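Local coordinates for cystathionine beta-lyase family protein, YNBB B.subtilis ortholog (PDB 3HVY) that probably acts as a pyridoxal-phosphate-dependent carbon-sulfur lyase of the methionine gamma-lyase family, with a suggested role in aluminium resistance, at the interface of chains A and B. Coordinates in Å, arbitrary orientation; residue numbers count along the deposited sequence, not the author numbering. Chains: chain A/B, Cystathionine beta-lyase family protein, YNBB B.subtilis ortholog.

The interface of chains A and B. Residues chain A 249-250, 296, 383, 409-410; chain B 250, 292, 295-296, 299.
This patch joins two subunits of a methionine gamma-lyase family protein, a group of pyridoxal-phosphate enzymes. It is part of a two-fold symmetric interface, probably that of the family's usual dimer. Chain A gives mainly loops, including A:Gly249 and A:Ile250 just downstream of the cofactor-bearing A:Lys244, with A:Met296 from helix 287-317. Chain B gives mainly helix 287-318, with B:Ile250 from a loop.

B:Glu292 makes a polar contact. Its CG is anti to the backbone N, and the chain runs extended to the carboxylate. B:Glu292 carboxylate OE2 lies 2.5 Å from the backbone carbonyl O of A:Gly249. Such a short pair would be a hydrogen bond if the acid were protonated, and a repulsive clash if it were not. The proton is not seen, but the carbonyl and the apolar neighbours may raise the acid's pKa. A:Leu409 lies roughly perpendicular to this side chain, its methyl CD1 3.7 Å from B:Glu292 OE2.

Aromatic packing centres on A:Phe383. B:Glu292 CA sits over one ring face, 3.9 Å from the centroid, in an off-centre CH-pi contact. The stem of B:Glu292 follows the ring, with B:Glu292 CG 3.8 Å from A:Phe383 CD2, and its carboxylate plane is only 7° from the ring plane. B:Phe295 slants across the ring's far end, its CB 3.6 Å from A:Phe383 CZ.

The remaining contacts are apolar. Selenomethionines A:Met296 and B:Met296 meet end to end, CE to CE at 3.6 Å. Their last torsions differ, chi3 -11° in A:Met296 and 52° in B:Met296, so this contact departs from exact two-fold symmetry. The Ile250 pair is looser, with A:Ile250 CG1 4.4 Å from B:Ile250 CD1. A:Thr410 and B:His299 run antiparallel past one another. The threonine methyl CG2 lies against the base of the imidazole, 3.5 Å from B:His299 CB.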
loop_
_atom_site.group_PDB
_atom_site.type_symbol
_atom_site.label_atom_id
_atom_site.label_comp_id
_atom_site.label_asym_id
_atom_site.label_seq_id
_atom_site.Cartn_x
_atom_site.Cartn_y
_atom_site.Cartn_z
ATOM N N GLY A 249 6.606 17.014 -3.217
ATOM C CA GLY A 249 5.260 17.018 -2.652
ATOM C C GLY A 249 4.547 15.658 -2.630
ATOM O O GLY A 249 3.440 15.552 -2.085
ATOM N N ILE A 250 5.181 14.633 -3.206
ATOM C CA ILE A 250 4.600 13.295 -3.384
ATOM C C ILE A 250 5.113 12.293 -2.366
ATOM O O ILE A 250 4.370 11.424 -1.959
ATOM C CB ILE A 250 4.923 12.719 -4.803
ATOM C CG1 ILE A 250 4.376 13.581 -5.911
ATOM C CG2 ILE A 250 4.289 11.349 -5.057
ATOM C CD1 ILE A 250 4.608 12.869 -7.224
HETATM N N MSE A 296 9.400 15.580 -10.189
HETATM C CA MSE A 296 8.610 16.779 -10.032
HETATM C C MSE A 296 9.238 17.786 -9.071
HETATM O O MSE A 296 8.700 18.874 -8.871
HETATM C CB MSE A 296 7.245 16.417 -9.466
HETATM C CG MSE A 296 6.473 15.381 -10.267
HETATM SE SE MSE A 296 4.658 15.137 -9.539
HETATM C CE MSE A 296 4.823 16.093 -7.892
ATOM N N PHE A 383 -1.401 17.552 2.926
ATOM C CA PHE A 383 -1.665 16.146 2.588
ATOM C C PHE A 383 -0.742 15.154 3.323
ATOM O O PHE A 383 -1.199 14.076 3.714
ATOM C CB PHE A 383 -1.551 15.962 1.079
ATOM C CG PHE A 383 -2.590 16.759 0.338
ATOM C CD1 PHE A 383 -3.890 16.304 0.291
ATOM C CD2 PHE A 383 -2.249 17.974 -0.292
ATOM C CE1 PHE A 383 -4.889 17.031 -0.400
ATOM C CE2 PHE A 383 -3.206 18.727 -0.955
ATOM C CZ PHE A 383 -4.550 18.279 -0.990
ATOM N N LEU A 409 2.572 23.855 -3.122
ATOM C CA LEU A 409 2.653 22.836 -4.151
ATOM C C LEU A 409 2.486 23.508 -5.520
ATOM O O LEU A 409 3.029 23.054 -6.489
ATOM C CB LEU A 409 1.619 21.744 -3.942
ATOM C CG LEU A 409 1.786 20.769 -2.762
ATOM C CD1 LEU A 409 0.521 19.868 -2.711
ATOM C CD2 LEU A 409 3.054 19.931 -2.891
ATOM N N THR A 410 1.749 24.615 -5.561
ATOM C CA THR A 410 1.651 25.438 -6.745
ATOM C C THR A 410 1.745 26.893 -6.277
ATOM O O THR A 410 1.400 27.237 -5.140
ATOM C CB THR A 410 0.327 25.248 -7.499
ATOM O OG1 THR A 410 -0.698 25.864 -6.740
ATOM C CG2 THR A 410 -0.007 23.776 -7.699
ATOM N N ILE B 250 -0.744 11.947 -10.194
ATOM C CA ILE B 250 -0.486 11.257 -8.924
ATOM C C ILE B 250 -1.390 10.042 -8.793
ATOM O O ILE B 250 -0.979 9.040 -8.259
ATOM C CB ILE B 250 -0.737 12.233 -7.717
ATOM C CG1 ILE B 250 0.193 13.419 -7.803
ATOM C CG2 ILE B 250 -0.526 11.609 -6.354
ATOM C CD1 ILE B 250 0.068 14.293 -6.600
ATOM N N GLU B 292 -4.747 14.462 -3.206
ATOM C CA GLU B 292 -3.641 15.324 -3.568
ATOM C C GLU B 292 -3.559 15.536 -5.072
ATOM O O GLU B 292 -3.295 16.653 -5.548
ATOM C CB GLU B 292 -2.304 14.793 -3.012
ATOM C CG GLU B 292 -1.220 15.827 -3.191
ATOM C CD GLU B 292 0.145 15.426 -2.650
ATOM O OE1 GLU B 292 0.285 14.315 -2.137
ATOM O OE2 GLU B 292 1.080 16.234 -2.758
ATOM N N PHE B 295 -6.011 18.153 -6.162
ATOM C CA PHE B 295 -5.585 19.469 -5.781
ATOM C C PHE B 295 -4.518 20.038 -6.733
ATOM O O PHE B 295 -4.483 21.239 -6.992
ATOM C CB PHE B 295 -5.084 19.480 -4.327
ATOM C CG PHE B 295 -4.806 20.873 -3.802
ATOM C CD1 PHE B 295 -5.879 21.729 -3.473
ATOM C CD2 PHE B 295 -3.518 21.360 -3.692
ATOM C CE1 PHE B 295 -5.644 22.997 -3.019
ATOM C CE2 PHE B 295 -3.292 22.628 -3.214
ATOM C CZ PHE B 295 -4.347 23.450 -2.897
HETATM N N MSE B 296 -3.667 19.147 -7.234
HETATM C CA MSE B 296 -2.613 19.476 -8.167
HETATM C C MSE B 296 -3.050 19.463 -9.623
HETATM O O MSE B 296 -2.264 19.852 -10.489
HETATM C CB MSE B 296 -1.495 18.442 -8.057
HETATM C CG MSE B 296 -0.662 18.593 -6.832
HETATM SE SE MSE B 296 0.582 17.111 -6.703
HETATM C CE MSE B 296 1.432 17.162 -8.542
ATOM N N HIS B 299 -3.197 22.767 -11.894
ATOM C CA HIS B 299 -1.840 23.156 -12.271
ATOM C C HIS B 299 -1.232 22.244 -13.323
ATOM O O HIS B 299 -0.742 22.716 -14.334
ATOM C CB HIS B 299 -0.947 23.197 -11.034
ATOM C CG HIS B 299 0.460 23.632 -11.303
ATOM N ND1 HIS B 299 0.867 24.944 -11.201
ATOM C CD2 HIS B 299 1.577 22.914 -11.591
ATOM C CE1 HIS B 299 2.159 25.028 -11.486
ATOM N NE2 HIS B 299 2.619 23.811 -11.719
#